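Local atomic coordinates of TRAP dicarboxylate transporter, DctP subunit (PDB entry 4P1L), a protein that binds D-glucuronate and probably delivers it, as a periplasmic component, to a TRAP permease for uptake into the cytoplasm. Residues 135-143 and 255-266. Residues are numbered along the deposited sequence; the frame is centred on the assembly and turned at random.
Sequences LIVLSWFGS and REAAEDAAKEQR. With SO4 (sulfate ion), chain E.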
# COMPACT_ATOMS: atom_id res chain seq x y z
N LEU A 135 13.22 -6.53 -8.84
CA LEU A 135 11.87 -7.00 -8.56
C LEU A 135 11.03 -6.99 -9.83
O LEU A 135 10.91 -5.96 -10.51
CB LEU A 135 11.22 -6.12 -7.49
CG LEU A 135 11.90 -6.13 -6.11
CD1 LEU A 135 11.32 -5.04 -5.19
CD2 LEU A 135 11.79 -7.50 -5.43
N ILE A 136 10.44 -8.15 -10.15
CA ILE A 136 9.65 -8.29 -11.35
C ILE A 136 8.16 -8.23 -11.00
O ILE A 136 7.63 -9.12 -10.35
CB ILE A 136 9.96 -9.61 -12.07
CG1 ILE A 136 11.47 -9.76 -12.30
CG2 ILE A 136 9.17 -9.68 -13.36
CD1 ILE A 136 12.12 -8.60 -13.07
N VAL A 137 7.50 -7.15 -11.41
CA VAL A 137 6.08 -6.95 -11.06
C VAL A 137 5.21 -7.70 -12.02
O VAL A 137 5.33 -7.54 -13.25
CB VAL A 137 5.68 -5.47 -11.11
CG1 VAL A 137 4.17 -5.33 -10.92
CG2 VAL A 137 6.42 -4.67 -10.06
N LEU A 138 4.32 -8.54 -11.48
CA LEU A 138 3.44 -9.35 -12.28
C LEU A 138 2.02 -8.80 -12.33
O LEU A 138 1.29 -9.02 -13.29
CB LEU A 138 3.40 -10.78 -11.74
CG LEU A 138 4.75 -11.49 -11.66
CD1 LEU A 138 4.53 -12.94 -11.29
CD2 LEU A 138 5.48 -11.38 -12.99
N SER A 139 1.59 -8.13 -11.27
CA SER A 139 0.26 -7.56 -11.24
C SER A 139 0.16 -6.57 -10.09
O SER A 139 1.04 -6.51 -9.24
CB SER A 139 -0.79 -8.65 -11.10
OG SER A 139 -0.64 -9.34 -9.87
N TRP A 140 -0.92 -5.78 -10.10
CA TRP A 140 -1.14 -4.73 -9.10
C TRP A 140 -2.38 -5.02 -8.27
O TRP A 140 -3.45 -5.23 -8.83
CB TRP A 140 -1.32 -3.37 -9.76
CG TRP A 140 -0.18 -2.96 -10.63
CD1 TRP A 140 -0.17 -2.93 -12.00
CD2 TRP A 140 1.10 -2.52 -10.21
NE1 TRP A 140 1.05 -2.51 -12.45
CE2 TRP A 140 1.84 -2.22 -11.38
CE3 TRP A 140 1.69 -2.31 -8.97
CZ2 TRP A 140 3.15 -1.75 -11.33
CZ3 TRP A 140 3.01 -1.84 -8.93
CH2 TRP A 140 3.71 -1.56 -10.10
N PHE A 141 -2.22 -5.04 -6.95
CA PHE A 141 -3.32 -5.14 -6.00
C PHE A 141 -3.77 -3.72 -5.59
O PHE A 141 -2.97 -2.77 -5.59
CB PHE A 141 -2.89 -5.87 -4.72
CG PHE A 141 -2.70 -7.38 -4.86
CD1 PHE A 141 -2.88 -8.03 -6.05
CD2 PHE A 141 -2.33 -8.13 -3.75
CE1 PHE A 141 -2.67 -9.42 -6.15
CE2 PHE A 141 -2.15 -9.51 -3.84
CZ PHE A 141 -2.32 -10.14 -5.05
N GLY A 142 -5.04 -3.58 -5.20
CA GLY A 142 -5.53 -2.35 -4.61
C GLY A 142 -5.41 -2.29 -3.09
O GLY A 142 -5.36 -3.32 -2.42
N SER A 143 -5.34 -1.07 -2.54
CA SER A 143 -5.41 -0.93 -1.09
C SER A 143 -6.29 0.28 -0.70
O SER A 143 -6.08 0.89 0.33
CB SER A 143 -4.01 -0.86 -0.44
OG SER A 143 -3.34 0.39 -0.67
N ARG A 255 2.78 -15.35 -14.93
CA ARG A 255 2.27 -14.01 -15.21
C ARG A 255 0.74 -14.06 -15.32
O ARG A 255 0.04 -13.20 -14.76
CB ARG A 255 2.93 -13.48 -16.49
CG ARG A 255 2.84 -12.01 -16.68
CD ARG A 255 3.72 -11.53 -17.85
NE ARG A 255 5.13 -11.26 -17.53
CZ ARG A 255 5.56 -10.23 -16.81
NH1 ARG A 255 4.69 -9.39 -16.27
NH2 ARG A 255 6.86 -10.05 -16.59
N GLU A 256 0.22 -15.07 -16.02
CA GLU A 256 -1.23 -15.26 -16.10
C GLU A 256 -1.86 -15.47 -14.72
O GLU A 256 -2.88 -14.87 -14.40
CB GLU A 256 -1.60 -16.41 -17.03
CG GLU A 256 -3.11 -16.52 -17.24
CD GLU A 256 -3.51 -17.67 -18.18
OE1 GLU A 256 -2.63 -18.41 -18.66
OE2 GLU A 256 -4.73 -17.81 -18.42
N ALA A 257 -1.26 -16.33 -13.90
CA ALA A 257 -1.74 -16.59 -12.54
C ALA A 257 -1.80 -15.31 -11.71
O ALA A 257 -2.73 -15.11 -10.94
CB ALA A 257 -0.86 -17.60 -11.84
N ALA A 258 -0.78 -14.46 -11.86
CA ALA A 258 -0.70 -13.20 -11.11
C ALA A 258 -1.77 -12.21 -11.54
O ALA A 258 -2.33 -11.48 -10.70
CB ALA A 258 0.69 -12.58 -11.29
N GLU A 259 -2.03 -12.16 -12.84
CA GLU A 259 -3.07 -11.30 -13.38
C GLU A 259 -4.45 -11.75 -12.86
O GLU A 259 -5.24 -10.92 -12.42
CB GLU A 259 -3.02 -11.28 -14.92
CG GLU A 259 -1.79 -10.51 -15.43
CD GLU A 259 -1.46 -10.79 -16.89
OE1 GLU A 259 -2.30 -11.40 -17.58
OE2 GLU A 259 -0.35 -10.40 -17.34
N ASP A 260 -4.72 -13.06 -12.89
CA ASP A 260 -5.97 -13.59 -12.33
C ASP A 260 -6.08 -13.30 -10.82
O ASP A 260 -7.14 -12.93 -10.31
CB ASP A 260 -6.07 -15.11 -12.56
CG ASP A 260 -6.11 -15.50 -14.04
OD1 ASP A 260 -6.39 -14.62 -14.88
OD2 ASP A 260 -5.84 -16.69 -14.35
N ALA A 261 -4.98 -13.50 -10.10
CA ALA A 261 -4.98 -13.21 -8.66
C ALA A 261 -5.28 -11.75 -8.34
O ALA A 261 -5.97 -11.47 -7.35
CB ALA A 261 -3.66 -13.61 -8.03
N ALA A 262 -4.76 -10.81 -9.14
CA ALA A 262 -5.06 -9.38 -8.93
C ALA A 262 -6.53 -9.08 -9.23
O ALA A 262 -7.17 -8.31 -8.51
CB ALA A 262 -4.16 -8.49 -9.81
N LYS A 263 -7.08 -9.69 -10.27
CA LYS A 263 -8.49 -9.49 -10.57
C LYS A 263 -9.34 -9.95 -9.36
O LYS A 263 -10.32 -9.29 -8.96
CB LYS A 263 -8.88 -10.23 -11.84
CG LYS A 263 -10.30 -9.96 -12.31
CD LYS A 263 -10.50 -10.38 -13.78
CE LYS A 263 -11.98 -10.50 -14.15
NZ LYS A 263 -12.56 -11.82 -13.74
N GLU A 264 -8.94 -11.07 -8.78
CA GLU A 264 -9.65 -11.63 -7.63
C GLU A 264 -9.47 -10.71 -6.42
O GLU A 264 -10.44 -10.38 -5.74
CB GLU A 264 -9.12 -13.03 -7.27
CG GLU A 264 -9.81 -13.60 -6.04
CD GLU A 264 -9.24 -14.92 -5.54
OE1 GLU A 264 -8.22 -15.39 -6.08
OE2 GLU A 264 -9.82 -15.50 -4.60
N GLN A 265 -8.23 -10.30 -6.18
CA GLN A 265 -7.93 -9.42 -5.06
C GLN A 265 -8.77 -8.14 -5.10
O GLN A 265 -9.23 -7.67 -4.07
CB GLN A 265 -6.46 -9.05 -5.03
CG GLN A 265 -6.06 -8.30 -3.77
CD GLN A 265 -6.17 -6.79 -3.87
OE1 GLN A 265 -6.28 -6.21 -4.95
NE2 GLN A 265 -6.14 -6.15 -2.74
N ARG A 266 -8.94 -7.56 -6.28
CA ARG A 266 -9.69 -6.30 -6.37
C ARG A 266 -11.19 -6.50 -6.07
O ARG A 266 -11.82 -5.65 -5.44
CB ARG A 266 -9.48 -5.64 -7.72
CG ARG A 266 -8.02 -5.27 -7.97
CD ARG A 266 -7.86 -4.70 -9.36
NE ARG A 266 -6.46 -4.56 -9.74
CZ ARG A 266 -6.07 -4.01 -10.88
NH1 ARG A 266 -6.95 -3.50 -11.73
NH2 ARG A 266 -4.78 -3.91 -11.15
S SO4 E . 9.01 -11.67 -19.12
O1 SO4 E . 7.69 -12.27 -18.98
O2 SO4 E . 8.96 -10.62 -20.13
O3 SO4 E . 9.49 -11.08 -17.87
O4 SO4 E . 9.96 -12.71 -19.51
O HOH W 1 6.93 -7.12 -15.34
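Q265 and F141 meet where the long helix 248-282 packs along edge strand 135-141 of the five-stranded sheet of this TRAP solute-binding protein. The axes of strand 135-141 and segment 255-266 run nearly parallel, 19° apart. L138 and S139 form a classic beta bulge against L236. Q265 CB lies by F141 CD1. With CG anti to the backbone N (chi1 -172°), Q265 CG sits over one face of the F141 ring, a CH-pi contact 3.8 Å from the centroid. The chain then bends at chi2, and the amide stacks on the ring, the planes 10° apart. Q265 OE1 accepts from G142 N at 2.9 Å. Q265 NE2 donates to G142 O at 3.0 Å, on a lone pair, and is also hydrogen-bonded to N38 OD1. With an alanine at this position, G142 N and O would probably lose both mates and one face of F141 its covering CG. The F141 side chain lies about 4 Å from that of the glucuronate-binding E234. Next along the helix, R266 grips W140 O side-on with NE and NH2, while its NH1 pairs with D119. Further back, L138 CB presses tightly on A258 CB at 3.3 Å. S139 OG donates to A258 O at 2.9 Å from above the carbonyl plane, across from A262 N.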